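Local coordinates for bacteriohemerythrin (Methylococcus capsulatus, PDB 4XPX), which binds oxygen reversibly at a pair of iron atoms and may store it or deliver it to oxygen-requiring enzymes, at residues A74-E79 with P118-L123; K59-E64 with V114-K119. All coordinates share one frame; numbering follows the deposited sequence.

Contact 1 (A74-E79 with P118-L123); sequences AAHKAE and PKVDKL. With FE2 (Fe (II) ion), chain B; FE2 (Fe (II) ion), chain C.
His76 and Asp121 meet through a shared iron ion, and the histidine shows, atom by atom, how one ring can serve a metal, a hydrocarbon and a water at once. From CB, which leaves the helix toward 118-123, the chain turns with CG anti to the backbone N (chi1 -170°) and carries the imidazole across to the other helix. His76 CG lies 3.6 Å from Val120 CG1, the methyl that covers one face of the ring. That methyl sits almost exactly over the ring centre, 12° off the normal, in a CH-pi contact whose shortest approach is His76 ND1 to Val120 CG1 at 3.4 Å. ND1 spends its N-H on a water, which in turn donates to the carbonyl O of the same valine, so Val120 steadies the ring with both side chain and backbone. CD2 and CE1 flank the metal-binding nitrogen, and His76 CE1 comes 2.9 Å from Asp121 OD1. At the tip, His76 NE2 binds the iron of chain B at 2.2 Å. Asp121 OD1 takes the same ion at 2.1 Å, from the edge of the imidazole, with carboxylate and ring planes only 17° apart. The NE2 and OD1 atoms are therefore close as fellow ligands and not as a hydrogen-bonded pair. Asp121 OD2 continues to the second iron, that of chain C, making the carboxylate a bridge; His80, His116 and Glu61 also bind the first iron, and His21, His57 and Glu61 the second. With its N-H at ND1 engaged by the water, the ring uses NE2 for iron, while the bridging carboxylate probably offsets part of the positive charge of both ions.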
loop_
_atom_site.group_PDB
_atom_site.type_symbol
_atom_site.label_atom_id
_atom_site.label_comp_id
_atom_site.label_asym_id
_atom_site.label_seq_id
_atom_site.Cartn_x
_atom_site.Cartn_y
_atom_site.Cartn_z
ATOM N N ALA A 74 -7.589 -0.352 -16.175
ATOM C CA ALA A 74 -6.325 -0.996 -16.595
ATOM C C ALA A 74 -5.147 -0.146 -16.235
ATOM O O ALA A 74 -4.111 -0.718 -15.745
ATOM C CB ALA A 74 -6.365 -1.281 -18.105
ATOM N N ALA A 75 -5.232 1.137 -16.359
ATOM C CA ALA A 75 -4.061 2.014 -15.984
ATOM C C ALA A 75 -3.862 1.929 -14.470
ATOM O O ALA A 75 -2.717 1.882 -13.982
ATOM C CB ALA A 75 -4.307 3.461 -16.414
ATOM N N HIS A 76 -4.939 1.920 -13.717
ATOM C CA HIS A 76 -4.816 1.846 -12.264
ATOM C C HIS A 76 -4.200 0.546 -11.856
ATOM O O HIS A 76 -3.236 0.506 -11.023
ATOM C CB HIS A 76 -6.196 2.049 -11.678
ATOM C CG HIS A 76 -6.225 2.232 -10.211
ATOM N ND1 HIS A 76 -7.139 3.091 -9.653
ATOM C CD2 HIS A 76 -5.539 1.668 -9.171
ATOM C CE1 HIS A 76 -6.941 3.033 -8.314
ATOM N NE2 HIS A 76 -6.014 2.175 -7.982
ATOM N N LYS A 77 -4.652 -0.575 -12.413
ATOM C CA LYS A 77 -4.030 -1.869 -12.125
ATOM C C LYS A 77 -2.581 -1.864 -12.469
ATOM O O LYS A 77 -1.762 -2.497 -11.760
ATOM C CB LYS A 77 -4.764 -2.973 -12.848
ATOM C CG LYS A 77 -4.184 -4.347 -12.575
ATOM C CD LYS A 77 -5.017 -5.451 -13.127
ATOM C CE LYS A 77 -4.541 -6.840 -12.720
ATOM N NZ LYS A 77 -3.222 -7.117 -13.220
ATOM N N ALA A 78 -2.195 -1.228 -13.575
ATOM C CA ALA A 78 -0.756 -1.168 -13.931
ATOM C C ALA A 78 0.057 -0.505 -12.870
ATOM O O ALA A 78 1.200 -0.923 -12.590
ATOM C CB ALA A 78 -0.597 -0.532 -15.289
ATOM N N GLU A 79 -0.456 0.558 -12.247
ATOM C CA GLU A 79 0.255 1.195 -11.130
ATOM C C GLU A 79 0.438 0.238 -9.976
ATOM O O GLU A 79 1.520 0.114 -9.386
ATOM C CB GLU A 79 -0.419 2.465 -10.657
ATOM C CG GLU A 79 -0.659 3.526 -11.721
ATOM C CD GLU A 79 0.525 4.039 -12.491
ATOM O OE1 GLU A 79 1.675 3.865 -12.031
ATOM O OE2 GLU A 79 0.326 4.623 -13.655
ATOM N N PRO A 118 -4.412 9.994 -3.411
ATOM C CA PRO A 118 -5.133 11.206 -3.880
ATOM C C PRO A 118 -5.198 11.263 -5.388
ATOM O O PRO A 118 -6.189 11.826 -5.903
ATOM C CB PRO A 118 -4.285 12.356 -3.357
ATOM C CG PRO A 118 -3.490 11.785 -2.233
ATOM C CD PRO A 118 -3.218 10.408 -2.639
ATOM N N LYS A 119 -4.180 10.804 -6.118
ATOM C CA LYS A 119 -4.111 11.048 -7.555
ATOM C C LYS A 119 -4.673 9.918 -8.388
ATOM O O LYS A 119 -4.894 10.106 -9.630
ATOM C CB LYS A 119 -2.682 11.388 -8.030
ATOM C CG LYS A 119 -2.132 12.568 -7.347
ATOM C CD LYS A 119 -0.921 13.184 -7.694
ATOM C CE LYS A 119 -0.732 14.347 -6.679
ATOM N NZ LYS A 119 0.202 14.021 -5.537
ATOM N N VAL A 120 -4.814 8.735 -7.771
ATOM C CA VAL A 120 -5.251 7.564 -8.516
ATOM C C VAL A 120 -6.498 6.993 -7.853
ATOM O O VAL A 120 -7.540 6.859 -8.496
ATOM C CB VAL A 120 -4.108 6.491 -8.647
ATOM C CG1 VAL A 120 -4.568 5.377 -9.582
ATOM C CG2 VAL A 120 -2.836 7.139 -9.146
ATOM N N ASP A 121 -6.462 6.663 -6.558
ATOM C CA ASP A 121 -7.630 6.088 -5.919
ATOM C C ASP A 121 -8.794 7.046 -5.845
ATOM O O ASP A 121 -9.952 6.639 -6.042
ATOM C CB ASP A 121 -7.318 5.554 -4.503
ATOM C CG ASP A 121 -6.479 4.304 -4.483
ATOM O OD1 ASP A 121 -6.331 3.646 -5.538
ATOM O OD2 ASP A 121 -5.983 4.003 -3.363
ATOM N N LYS A 122 -8.588 8.316 -5.519
ATOM C CA LYS A 122 -9.724 9.193 -5.402
ATOM C C LYS A 122 -10.532 9.196 -6.673
ATOM O O LYS A 122 -11.780 9.505 -6.646
ATOM C CB LYS A 122 -9.329 10.622 -5.013
ATOM C CG LYS A 122 -9.020 10.770 -3.539
ATOM C CD LYS A 122 -8.721 12.285 -3.241
ATOM C CE LYS A 122 -8.293 12.460 -1.802
ATOM N NZ LYS A 122 -8.399 13.932 -1.481
ATOM N N LEU A 123 -9.920 9.013 -7.815
ATOM C CA LEU A 123 -10.629 9.095 -9.100
ATOM C C LEU A 123 -11.691 8.023 -9.223
ATOM O O LEU A 123 -12.656 8.222 -10.042
ATOM C CB LEU A 123 -9.674 8.970 -10.262
ATOM C CG LEU A 123 -8.637 10.086 -10.306
ATOM C CD1 LEU A 123 -7.723 9.936 -11.524
ATOM C CD2 LEU A 123 -9.204 11.465 -10.290
HETATM FE FE FE2 B . -5.218 1.871 -5.965
HETATM FE FE FE2 C . -5.680 2.083 -2.546
HETATM O O HOH W 1 -8.047 5.548 -10.863
HETATM O O HOH W 2 -4.374 1.444 -3.896
HETATM O O HOH W 3 -3.339 2.367 -1.672
#

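Contact 2 (K59-E64 with V114-K119); sequences KSEETE and VNHIPK. With FE2 (Fe (II) ion), chain B; FE2 (Fe (II) ion), chain C.
Two first torsions of different kinds bring Glu61 and His116 to one iron: CG of Glu61 stands anti to its carbonyl carbon (chi1 -74°) and the chain runs extended beyond it, whereas His116 swings its ring anti to the backbone nitrogen (chi1 -177°). Both reach inward from segments whose backbones stand well apart, the nearest CA atoms, those of Glu61 and Ile117, being 11.6 Å apart. The two side chains and the iron between them cross that distance. Glu61 OE1 and His116 NE2 each bind the iron of chain B at 2.2 Å, and the carboxylate oxygen approaches from the edge of the imidazole, near its plane. Glu61 OE1 and His116 NE2 themselves remain 4.3 Å apart, so the ion carries the contact. Glu61 OE2 takes the iron of chain C, also at 2.2 Å, and the hydroxyl of Tyr124 is hydrogen-bonded to the same oxygen, a second-shell partner that helps fix the carboxylate. A water joins the two ions as a third bridge, 2.3 Å from the iron of chain B and 2.0 Å from that of chain C, beside the bridging carboxylates of Glu61 and Asp121. His76 and His80 fill the first ion's remaining sites; His21, His57 and a second, more distant water fill those of the other. Such a di-iron centre, bridged by one glutamate, one aspartate and a solvent-derived oxygen inside a four-helix bundle, is characteristic of the hemerythrin family.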
loop_
_atom_site.group_PDB
_atom_site.type_symbol
_atom_site.label_atom_id
_atom_site.label_comp_id
_atom_site.label_asym_id
_atom_site.label_seq_id
_atom_site.Cartn_x
_atom_site.Cartn_y
_atom_site.Cartn_z
ATOM N N LYS A 59 -6.172 -6.131 -4.922
ATOM C CA LYS A 59 -7.150 -7.068 -5.501
ATOM C C LYS A 59 -8.538 -6.585 -5.211
ATOM O O LYS A 59 -9.448 -6.744 -6.072
ATOM C CB LYS A 59 -6.888 -8.463 -4.992
ATOM C CG LYS A 59 -5.694 -9.130 -5.535
ATOM C CD LYS A 59 -5.575 -10.515 -4.859
ATOM C CE LYS A 59 -4.343 -11.246 -5.311
ATOM N NZ LYS A 59 -4.441 -12.465 -4.417
ATOM N N SER A 60 -8.782 -6.077 -4.025
ATOM C CA SER A 60 -10.105 -5.601 -3.686
ATOM C C SER A 60 -10.524 -4.437 -4.547
ATOM O O SER A 60 -11.668 -4.410 -5.103
ATOM C CB SER A 60 -10.144 -5.169 -2.231
ATOM O OG SER A 60 -9.823 -6.192 -1.288
ATOM N N GLU A 61 -9.648 -3.449 -4.702
ATOM C CA GLU A 61 -9.944 -2.316 -5.562
ATOM C C GLU A 61 -10.127 -2.816 -7.012
ATOM O O GLU A 61 -11.067 -2.328 -7.722
ATOM C CB GLU A 61 -8.795 -1.299 -5.594
ATOM C CG GLU A 61 -8.674 -0.463 -4.326
ATOM C CD GLU A 61 -7.631 0.637 -4.487
ATOM O OE1 GLU A 61 -6.935 0.644 -5.485
ATOM O OE2 GLU A 61 -7.580 1.501 -3.542
ATOM N N GLU A 62 -9.281 -3.680 -7.482
ATOM C CA GLU A 62 -9.342 -4.107 -8.899
ATOM C C GLU A 62 -10.610 -4.845 -9.167
ATOM O O GLU A 62 -11.222 -4.645 -10.259
ATOM C CB GLU A 62 -8.127 -4.966 -9.228
ATOM C CG GLU A 62 -6.862 -4.144 -9.288
ATOM C CD GLU A 62 -5.584 -4.951 -9.193
ATOM O OE1 GLU A 62 -5.606 -6.196 -9.540
ATOM O OE2 GLU A 62 -4.496 -4.403 -8.856
ATOM N N THR A 63 -11.052 -5.715 -8.292
ATOM C CA THR A 63 -12.286 -6.454 -8.515
ATOM C C THR A 63 -13.421 -5.499 -8.618
ATOM O O THR A 63 -14.307 -5.651 -9.557
ATOM C CB THR A 63 -12.525 -7.471 -7.382
ATOM O OG1 THR A 63 -11.452 -8.425 -7.334
ATOM C CG2 THR A 63 -13.837 -8.190 -7.548
ATOM N N GLU A 64 -13.519 -4.519 -7.764
ATOM C CA GLU A 64 -14.607 -3.573 -7.817
ATOM C C GLU A 64 -14.535 -2.702 -9.043
ATOM O O GLU A 64 -15.582 -2.478 -9.714
ATOM C CB GLU A 64 -14.615 -2.758 -6.540
ATOM C CG GLU A 64 -14.998 -3.461 -5.273
ATOM C CD GLU A 64 -16.252 -4.269 -5.338
ATOM O OE1 GLU A 64 -17.220 -3.605 -5.664
ATOM O OE2 GLU A 64 -16.271 -5.533 -5.150
ATOM N N VAL A 114 1.059 8.176 -0.542
ATOM C CA VAL A 114 0.579 9.538 -0.441
ATOM C C VAL A 114 0.371 10.156 -1.825
ATOM O O VAL A 114 -0.377 11.140 -1.935
ATOM C CB VAL A 114 1.354 10.397 0.511
ATOM C CG1 VAL A 114 1.311 9.747 1.944
ATOM C CG2 VAL A 114 2.533 10.741 0.071
ATOM N N ASN A 115 1.114 9.645 -2.859
ATOM C CA ASN A 115 0.774 10.045 -4.215
ATOM C C ASN A 115 -0.391 9.238 -4.782
ATOM O O ASN A 115 -1.181 9.757 -5.570
ATOM C CB ASN A 115 1.994 9.923 -5.129
ATOM C CG ASN A 115 3.045 10.977 -4.843
ATOM O OD1 ASN A 115 2.892 12.141 -5.215
ATOM N ND2 ASN A 115 4.122 10.573 -4.178
ATOM N N HIS A 116 -0.367 7.919 -4.630
ATOM C CA HIS A 116 -1.354 7.096 -5.309
ATOM C C HIS A 116 -2.772 7.337 -4.795
ATOM O O HIS A 116 -3.718 7.362 -5.584
ATOM C CB HIS A 116 -1.027 5.602 -5.017
ATOM C CG HIS A 116 -1.927 4.628 -5.717
ATOM N ND1 HIS A 116 -1.754 4.231 -7.029
ATOM C CD2 HIS A 116 -3.021 3.983 -5.257
ATOM C CE1 HIS A 116 -2.708 3.348 -7.319
ATOM N NE2 HIS A 116 -3.502 3.150 -6.288
ATOM N N ILE A 117 -2.952 7.459 -3.486
ATOM C CA ILE A 117 -4.305 7.540 -2.979
ATOM C C ILE A 117 -5.021 8.800 -3.493
ATOM O O ILE A 117 -6.111 8.723 -4.035
ATOM C CB ILE A 117 -4.373 7.341 -1.468
ATOM C CG1 ILE A 117 -3.956 5.924 -1.111
ATOM C CG2 ILE A 117 -5.797 7.655 -0.971
ATOM C CD1 ILE A 117 -3.649 5.727 0.359
ATOM N N PRO A 118 -4.412 9.994 -3.411
ATOM C CA PRO A 118 -5.133 11.206 -3.880
ATOM C C PRO A 118 -5.198 11.263 -5.388
ATOM O O PRO A 118 -6.189 11.826 -5.903
ATOM C CB PRO A 118 -4.285 12.356 -3.357
ATOM C CG PRO A 118 -3.490 11.785 -2.233
ATOM C CD PRO A 118 -3.218 10.408 -2.639
ATOM N N LYS A 119 -4.180 10.804 -6.118
ATOM C CA LYS A 119 -4.111 11.048 -7.555
ATOM C C LYS A 119 -4.673 9.918 -8.388
ATOM O O LYS A 119 -4.894 10.106 -9.630
ATOM C CB LYS A 119 -2.682 11.388 -8.030
ATOM C CG LYS A 119 -2.132 12.568 -7.347
ATOM C CD LYS A 119 -0.921 13.184 -7.694
ATOM C CE LYS A 119 -0.732 14.347 -6.679
ATOM N NZ LYS A 119 0.202 14.021 -5.537
HETATM FE FE FE2 B . -5.218 1.871 -5.965
HETATM FE FE FE2 C . -5.680 2.083 -2.546
HETATM O O HOH W 2 -4.374 1.444 -3.896
HETATM O O HOH W 3 -3.339 2.367 -1.672
#

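Contacts 1 and 2 lie side by side, their centres about 6 Å apart, around the same pair of irons and the water that bridges them. Along the chain 59-64 comes first, on helix 40-67, then 74-79 on helix 73-95; both pair with the last part of helix 103-121, through overlapping segments that share Pro118 and Lys119. There the helix is kinked at Pro118, whose N cannot donate to the preceding turn, and widens into a pi-type turn, spanned by a probable bond from Lys122 N to Ile117 O. Three successive long helices of the bundle are thus tied together through metal, and helix 15-34 adds His21, so one oxygen-binding centre draws on all four.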